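Local coordinates for DNA damage response protein Rtt109, putative (Neosartorya fumigata, PDB 5ZB9) that probably transfers acetyl groups from acetyl-CoA to lysine side chains of histone H3, in connection with DNA replication and DNA damage, at residues A[251-255]-A[256-260]; A[428-431]-A[432-436]; A[436-439]-A[440-443]. All coordinates share one frame; numbering follows the deposited sequence. Where two conformers were deposited one is given.

Contact 1 of 3, residues A[251-255]-A[256-260]; sequences PPRCL and VPRFP
Arg258 reaches back along its own chain to the backbone carbonyl of Arg253, a local, mostly buried contact in the long loop between helix 241-244 and helix 266-272 of the Rtt109 acetyltransferase fold. Residues 252-255 make a single helix-like turn, marked by the backbone bonds Cys254 N to Pro251 O and Leu255 N to Pro252 O, and the chain then straightens through Val256 and Pro257.

The central bond runs from Arg258 NH2 to Arg253 O, 3.1 Å long and almost straight at 172°. The oxygen lies in the guanidinium plane, and the donor arrives in the carbonyl plane on a lone pair. The extended course of Arg258 from CG to NE carries the group back to this carbonyl. A water strengthens the closure: it accepts from Arg258 NE (2.8 Å) and donates both to Arg253 O and to Val256 O. Arg253 O therefore receives two bonds, and the edge of the Arg258 guanidinium is used by NE and NH2 together.

The side chain of Arg253 bends at chi3 (-52°), which turns its guanidinium toward that of Arg258, the two planes 54° apart. Asp272 at the end of helix 266-272 answers both charges, pairing through OD1 with Arg253 NE and through OD2 with Arg258 NH1. This shared carboxylate probably offsets much of the cost of bringing the two cations together.

On the apolar side, Val256 packs against Leu268 of helix 266-272 and against Leu297 and Phe300 of helix 297-304, so the loop is anchored to two helices. Between the arginines, the nearest approach is Arg253 NH2 to Arg258 NH2, at 3.7 Å.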
loop_
_atom_site.group_PDB
_atom_site.type_symbol
_atom_site.label_atom_id
_atom_site.label_comp_id
_atom_site.label_asym_id
_atom_site.label_seq_id
_atom_site.Cartn_x
_atom_site.Cartn_y
_atom_site.Cartn_z
ATOM N N PRO A 251 8.568 4.299 -23.521
ATOM C CA PRO A 251 9.542 5.145 -22.812
ATOM C C PRO A 251 9.474 4.950 -21.296
ATOM O O PRO A 251 8.388 4.698 -20.768
ATOM C CB PRO A 251 9.124 6.566 -23.193
ATOM C CG PRO A 251 8.314 6.411 -24.425
ATOM C CD PRO A 251 7.618 5.101 -24.307
ATOM N N PRO A 252 10.621 5.058 -20.606
ATOM C CA PRO A 252 10.691 4.783 -19.165
ATOM C C PRO A 252 9.619 5.524 -18.359
ATOM O O PRO A 252 9.120 4.972 -17.384
ATOM C CB PRO A 252 12.093 5.263 -18.786
ATOM C CG PRO A 252 12.877 5.130 -20.045
ATOM C CD PRO A 252 11.931 5.445 -21.158
ATOM N N ARG A 253 9.247 6.730 -18.779
ATOM C CA ARG A 253 8.250 7.517 -18.057
ATOM C C ARG A 253 6.885 6.835 -17.984
ATOM O O ARG A 253 6.022 7.253 -17.214
ATOM C CB ARG A 253 8.096 8.905 -18.692
ATOM C CG ARG A 253 7.461 8.918 -20.080
ATOM C CD ARG A 253 7.275 10.346 -20.574
ATOM N NE ARG A 253 6.574 11.146 -19.581
ATOM C CZ ARG A 253 5.255 11.277 -19.538
ATOM N NH1 ARG A 253 4.501 10.676 -20.452
ATOM N NH2 ARG A 253 4.691 12.012 -18.585
ATOM N N CYS A 254 6.694 5.793 -18.788
ATOM C CA CYS A 254 5.423 5.072 -18.838
ATOM C C CYS A 254 5.453 3.785 -18.027
ATOM O O CYS A 254 4.425 3.137 -17.842
ATOM C CB CYS A 254 5.054 4.728 -20.288
ATOM S SG CYS A 254 5.082 6.107 -21.452
ATOM N N LEU A 255 6.638 3.414 -17.556
ATOM C CA LEU A 255 6.845 2.093 -16.986
ATOM C C LEU A 255 6.808 2.070 -15.457
ATOM O O LEU A 255 6.846 1.003 -14.862
ATOM C CB LEU A 255 8.175 1.530 -17.482
ATOM C CG LEU A 255 8.301 1.510 -19.010
ATOM C CD1 LEU A 255 9.607 0.856 -19.449
ATOM C CD2 LEU A 255 7.101 0.816 -19.646
ATOM N N VAL A 256 6.735 3.247 -14.835
ATOM C CA VAL A 256 6.744 3.376 -13.373
ATOM C C VAL A 256 5.435 3.968 -12.840
ATOM O O VAL A 256 4.953 4.968 -13.360
ATOM C CB VAL A 256 7.910 4.261 -12.912
ATOM C CG1 VAL A 256 7.973 4.321 -11.399
ATOM C CG2 VAL A 256 9.218 3.745 -13.484
ATOM N N PRO A 257 4.850 3.358 -11.800
ATOM C CA PRO A 257 3.557 3.883 -11.342
ATOM C C PRO A 257 3.693 5.171 -10.531
ATOM O O PRO A 257 4.656 5.333 -9.792
ATOM C CB PRO A 257 3.007 2.744 -10.481
ATOM C CG PRO A 257 4.226 2.051 -9.968
ATOM C CD PRO A 257 5.268 2.163 -11.044
ATOM N N ARG A 258 2.729 6.074 -10.666
ATOM C CA ARG A 258 2.796 7.372 -10.001
ATOM C C ARG A 258 1.807 7.492 -8.836
ATOM O O ARG A 258 0.634 7.791 -9.031
ATOM C CB ARG A 258 2.560 8.482 -11.029
ATOM C CG ARG A 258 3.649 8.537 -12.098
ATOM C CD ARG A 258 3.148 9.063 -13.433
ATOM N NE ARG A 258 4.196 9.032 -14.456
ATOM C CZ ARG A 258 4.956 10.075 -14.781
ATOM N NH1 ARG A 258 4.788 11.242 -14.171
ATOM N NH2 ARG A 258 5.888 9.950 -15.715
ATOM N N PHE A 259 2.300 7.252 -7.624
ATOM C CA PHE A 259 1.488 7.302 -6.409
ATOM C C PHE A 259 1.651 8.644 -5.691
ATOM O O PHE A 259 2.664 9.321 -5.877
ATOM C CB PHE A 259 1.879 6.157 -5.464
ATOM C CG PHE A 259 1.598 4.790 -6.010
ATOM C CD1 PHE A 259 0.292 4.337 -6.144
ATOM C CD2 PHE A 259 2.637 3.948 -6.375
ATOM C CE1 PHE A 259 0.025 3.073 -6.646
ATOM C CE2 PHE A 259 2.379 2.676 -6.875
ATOM C CZ PHE A 259 1.069 2.238 -7.010
ATOM N N PRO A 260 0.660 9.025 -4.860
ATOM C CA PRO A 260 0.726 10.248 -4.041
ATOM C C PRO A 260 1.919 10.285 -3.084
ATOM O O PRO A 260 2.176 9.296 -2.392
ATOM C CB PRO A 260 -0.570 10.210 -3.229
ATOM C CG PRO A 260 -1.448 9.254 -3.910
ATOM C CD PRO A 260 -0.606 8.296 -4.663
HETATM O O HOH W 1 4.215 6.390 -15.422
#

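Contact 2 of 3, residues A[428-431]-A[432-436]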
loop_
_atom_site.group_PDB
_atom_site.type_symbol
_atom_site.label_atom_id
_atom_site.label_comp_id
_atom_site.label_asym_id
_atom_site.label_seq_id
_atom_site.Cartn_x
_atom_site.Cartn_y
_atom_site.Cartn_z
ATOM N N ILE A 428 -10.554 12.877 7.155
ATOM C CA ILE A 428 -9.099 12.791 7.324
ATOM C C ILE A 428 -8.512 14.130 7.772
ATOM O O ILE A 428 -7.691 14.183 8.688
ATOM C CB ILE A 428 -8.383 12.334 6.026
ATOM C CG1 ILE A 428 -8.962 11.007 5.521
ATOM C CG2 ILE A 428 -6.887 12.200 6.260
ATOM C CD1 ILE A 428 -9.003 9.918 6.571
ATOM N N ASN A 429 -8.945 15.216 7.138
ATOM C CA ASN A 429 -8.452 16.536 7.507
ATOM C C ASN A 429 -8.797 16.906 8.938
ATOM O O ASN A 429 -7.980 17.505 9.633
ATOM C CB ASN A 429 -8.995 17.591 6.559
ATOM C CG ASN A 429 -8.379 17.498 5.194
ATOM O OD1 ASN A 429 -7.235 17.063 5.047
ATOM N ND2 ASN A 429 -9.131 17.897 4.177
ATOM N N PHE A 430 -10.001 16.552 9.381
ATOM C CA PHE A 430 -10.400 16.808 10.761
ATOM C C PHE A 430 -9.426 16.132 11.719
ATOM O O PHE A 430 -8.999 16.723 12.710
ATOM C CB PHE A 430 -11.825 16.312 11.022
ATOM C CG PHE A 430 -12.347 16.659 12.391
ATOM C CD1 PHE A 430 -13.064 17.833 12.600
ATOM C CD2 PHE A 430 -12.120 15.816 13.471
ATOM C CE1 PHE A 430 -13.541 18.155 13.856
ATOM C CE2 PHE A 430 -12.588 16.139 14.738
ATOM C CZ PHE A 430 -13.302 17.308 14.930
ATOM N N LEU A 431 -9.078 14.889 11.410
ATOM C CA LEU A 431 -8.177 14.113 12.244
ATOM C C LEU A 431 -6.801 14.762 12.305
ATOM O O LEU A 431 -6.179 14.833 13.362
ATOM C CB LEU A 431 -8.071 12.679 11.714
ATOM C CG LEU A 431 -7.208 11.695 12.509
ATOM C CD1 LEU A 431 -7.638 11.641 13.977
ATOM C CD2 LEU A 431 -7.259 10.307 11.872
ATOM N N ILE A 432 -6.336 15.236 11.158
ATOM C CA ILE A 432 -5.032 15.874 11.063
ATOM C C ILE A 432 -5.017 17.187 11.844
ATOM O O ILE A 432 -3.994 17.573 12.393
ATOM C CB ILE A 432 -4.647 16.125 9.588
ATOM C CG1 ILE A 432 -4.546 14.798 8.838
ATOM C CG2 ILE A 432 -3.333 16.880 9.485
ATOM C CD1 ILE A 432 -4.263 14.961 7.360
ATOM N N ASP A 433 -6.160 17.858 11.922
ATOM C CA ASP A 433 -6.249 19.125 12.646
ATOM C C ASP A 433 -6.300 18.966 14.166
ATOM O O ASP A 433 -6.461 19.956 14.879
ATOM C CB ASP A 433 -7.481 19.915 12.196
ATOM C CG ASP A 433 -7.390 20.377 10.752
ATOM O OD1 ASP A 433 -6.268 20.380 10.190
ATOM O OD2 ASP A 433 -8.444 20.743 10.181
ATOM N N GLN A 434 -6.170 17.741 14.668
ATOM C CA GLN A 434 -6.308 17.512 16.103
ATOM C C GLN A 434 -4.957 17.475 16.796
ATOM O O GLN A 434 -3.928 17.696 16.168
ATOM C CB GLN A 434 -7.078 16.217 16.372
ATOM C CG GLN A 434 -8.438 16.181 15.707
ATOM C CD GLN A 434 -9.321 17.351 16.114
ATOM O OE1 GLN A 434 -9.494 17.622 17.299
ATOM N NE2 GLN A 434 -9.883 18.045 15.131
ATOM N N ASP A 435 -4.974 17.188 18.095
ATOM C CA ASP A 435 -3.752 17.207 18.886
ATOM C C ASP A 435 -3.558 15.894 19.633
ATOM O O ASP A 435 -4.490 15.343 20.210
ATOM C CB ASP A 435 -3.762 18.384 19.868
ATOM C CG ASP A 435 -3.533 19.725 19.178
ATOM O OD1 ASP A 435 -2.976 19.739 18.058
ATOM O OD2 ASP A 435 -3.901 20.770 19.762
ATOM N N PHE A 436 -2.330 15.381 19.599
ATOM C CA PHE A 436 -2.032 14.094 20.234
ATOM C C PHE A 436 -0.771 14.152 21.090
ATOM O O PHE A 436 -0.181 13.116 21.413
ATOM C CB PHE A 436 -1.908 12.990 19.170
ATOM C CG PHE A 436 -3.185 12.746 18.412
ATOM C CD1 PHE A 436 -3.461 13.450 17.248
ATOM C CD2 PHE A 436 -4.128 11.841 18.888
ATOM C CE1 PHE A 436 -4.645 13.246 16.566
ATOM C CE2 PHE A 436 -5.314 11.632 18.214
ATOM C CZ PHE A 436 -5.575 12.334 17.050
#
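The Phe430 ring carries the side-chain amide of Gln434 on one face, and the Phe436 ring meets Leu431 at its edge. Gln434 NE2 sits 3.3 Å above the Phe430 plane, displaced toward the rim, with Phe430 CE2 its nearest ring atom. Amide and ring planes are only 15° apart, so the two flat groups lie nearly parallel. At the Phe436 edge, Leu431 O lies in the ring plane, while Leu431 CD1 approaches Phe436 CZ at 3.8 Å; the two side chains are roughly perpendicular.

These groups meet where helix 421-432 ends and the chain turns toward helix 439-457. Ile432 N to Ile428 O (3.0 Å) and Asp433 N to Asn429 O (2.9 Å) are the last i to i+4 bonds, Asp433 N making a weak second hydrogen bond to Phe430 O. Gln434 N then bonds Leu431 O, an i to i+3 bond with the donor above the carbonyl plane, so the spacing shortens at the final turn.

The Gln434 side chain also bonds back to the last turn. A bend at chi2 (-57°) folds the amide over it, where NE2 donates to Phe430 O at 2.9 Å with an angle of 156°. The oxygen lies in the amide plane, although the donor is tilted from the carbonyl plane. Beyond the helix, Leu431 packs on Phe56 and Trp449, and the Phe436 ring meets Phe148 edge-to-face.

One NH2 group thus serves a backbone acceptor in its own plane while lying over an aromatic face. The bond and the near-parallel ring together would restrain rotation of the amide. Gln434 N is spent on Leu431 O, so Phe430 O, which otherwise gets only a weak bond from Asp433 N within this stretch, takes its stronger one from Gln434 NE2.

Contact 3 of 3, residues A[436-439]-A[440-443]; sequences FNTK and HKAI
Thr438 is the N-cap of helix 439-457; its OG1 accepts a bond from Lys441 N at 3.3 Å with an angle of 163°. A chi1 of 72° places OG1 between the backbone N and carbonyl carbon of Thr438, facing the first turn. Lys441 also packs its aliphatic chain on this residue, CG lying 3.1 Å from Thr438 OG1 and CD near the methyl CG2.

Regular helical bonding follows at once: Ala442 N donates to Thr438 O at 2.9 Å, nearly in line with the C=O bond, and Ile443 N to Lys439 O. Over the second of these, Lys439 and Ile443 run side by side in the same direction, with Lys439 CG 3.9 Å from Ile443 CD1.

Inward, Ala442 CB meets Phe436 CD2 at 3.5 Å, approaching the ring obliquely, which ties the incoming loop to the first turn. Ala442 and Ile443 both rest on Val71 of strand 71-82, and Ala442 also touches Tyr99, whose hydroxyl is hydrogen-bonded to Phe436 O. A threonine hydroxyl bonded to the amide three residues on, beside the first i to i+4 backbone bond, is the classic N-cap of an alpha helix.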
loop_
_atom_site.group_PDB
_atom_site.type_symbol
_atom_site.label_atom_id
_atom_site.label_comp_id
_atom_site.label_asym_id
_atom_site.label_seq_id
_atom_site.Cartn_x
_atom_site.Cartn_y
_atom_site.Cartn_z
ATOM N N PHE A 436 -2.330 15.381 19.599
ATOM C CA PHE A 436 -2.032 14.094 20.234
ATOM C C PHE A 436 -0.771 14.152 21.090
ATOM O O PHE A 436 -0.181 13.116 21.413
ATOM C CB PHE A 436 -1.908 12.990 19.170
ATOM C CG PHE A 436 -3.185 12.746 18.412
ATOM C CD1 PHE A 436 -3.461 13.450 17.248
ATOM C CD2 PHE A 436 -4.128 11.841 18.888
ATOM C CE1 PHE A 436 -4.645 13.246 16.566
ATOM C CE2 PHE A 436 -5.314 11.632 18.214
ATOM C CZ PHE A 436 -5.575 12.334 17.050
ATOM N N ASN A 437 -0.382 15.366 21.472
ATOM C CA ASN A 437 0.813 15.594 22.287
ATOM C C ASN A 437 0.808 14.899 23.641
ATOM O O ASN A 437 1.826 14.357 24.065
ATOM C CB ASN A 437 1.008 17.084 22.508
ATOM C CG ASN A 437 1.288 17.818 21.228
ATOM O OD1 ASN A 437 0.386 18.358 20.588
ATOM N ND2 ASN A 437 2.551 17.834 20.835
ATOM N N THR A 438 -0.328 14.939 24.329
ATOM C CA THR A 438 -0.437 14.308 25.642
ATOM C C THR A 438 -1.589 13.316 25.666
ATOM O O THR A 438 -2.465 13.350 24.797
ATOM C CB THR A 438 -0.654 15.342 26.759
ATOM O OG1 THR A 438 -1.986 15.867 26.671
ATOM C CG2 THR A 438 0.350 16.480 26.641
ATOM N N LYS A 439 -1.585 12.440 26.663
ATOM C CA LYS A 439 -2.653 11.464 26.831
ATOM C C LYS A 439 -4.026 12.126 26.820
ATOM O O LYS A 439 -4.924 11.704 26.084
ATOM C CB LYS A 439 -2.460 10.684 28.130
ATOM C CG LYS A 439 -3.595 9.742 28.452
ATOM C CD LYS A 439 -3.269 8.844 29.633
ATOM C CE LYS A 439 -3.128 9.641 30.924
ATOM N NZ LYS A 439 -2.820 8.754 32.089
ATOM N N HIS A 440 -4.177 13.182 27.613
ATOM C CA HIS A 440 -5.479 13.827 27.757
ATOM C C HIS A 440 -5.942 14.482 26.458
ATOM O O HIS A 440 -7.120 14.394 26.109
ATOM C CB HIS A 440 -5.448 14.855 28.892
ATOM C CG HIS A 440 -5.273 14.245 30.248
ATOM N ND1 HIS A 440 -5.055 14.998 31.382
ATOM C CD2 HIS A 440 -5.278 12.952 30.649
ATOM C CE1 HIS A 440 -4.935 14.195 32.424
ATOM N NE2 HIS A 440 -5.065 12.949 32.006
ATOM N N LYS A 441 -5.025 15.117 25.739
ATOM C CA LYS A 441 -5.371 15.771 24.480
ATOM C C LYS A 441 -5.711 14.755 23.388
ATOM O O LYS A 441 -6.607 14.990 22.575
ATOM C CB LYS A 441 -4.229 16.682 24.024
ATOM C CG LYS A 441 -3.855 17.746 25.051
ATOM C CD LYS A 441 -2.614 18.529 24.643
ATOM C CE LYS A 441 -2.938 20.001 24.422
ATOM N NZ LYS A 441 -4.041 20.182 23.433
ATOM N N ALA A 442 -5.004 13.628 23.378
ATOM C CA ALA A 442 -5.241 12.582 22.388
ATOM C C ALA A 442 -6.587 11.895 22.622
ATOM O O ALA A 442 -7.327 11.606 21.676
ATOM C CB ALA A 442 -4.106 11.558 22.411
ATOM N N ILE A 443 -6.900 11.634 23.886
ATOM C CA ILE A 443 -8.195 11.071 24.243
ATOM C C ILE A 443 -9.326 11.995 23.802
ATOM O O ILE A 443 -10.368 11.537 23.333
ATOM C CB ILE A 443 -8.292 10.809 25.751
ATOM C CG1 ILE A 443 -7.421 9.609 26.125
ATOM C CG2 ILE A 443 -9.726 10.550 26.159
ATOM C CD1 ILE A 443 -7.389 9.308 27.607
#

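In the fold
Contacts 2 and 3 form one connection between consecutive helices: contact 2 closes helix 421-432, contact 3 opens helix 439-457, and Phe436 belongs to both. Their centres are 12 Å apart. Contact 1 stands apart, its centre 31 Å from that of contact 2 and 40 Å from that of contact 3, on the opposite side of the chain's centre from the latter. Of the annotated CoA-binding residues, none of which holds ligand in this model, Ser96 has its side chain about 10 Å from that of the shared Phe436, whereas contact 1 lies away from the annotated sites.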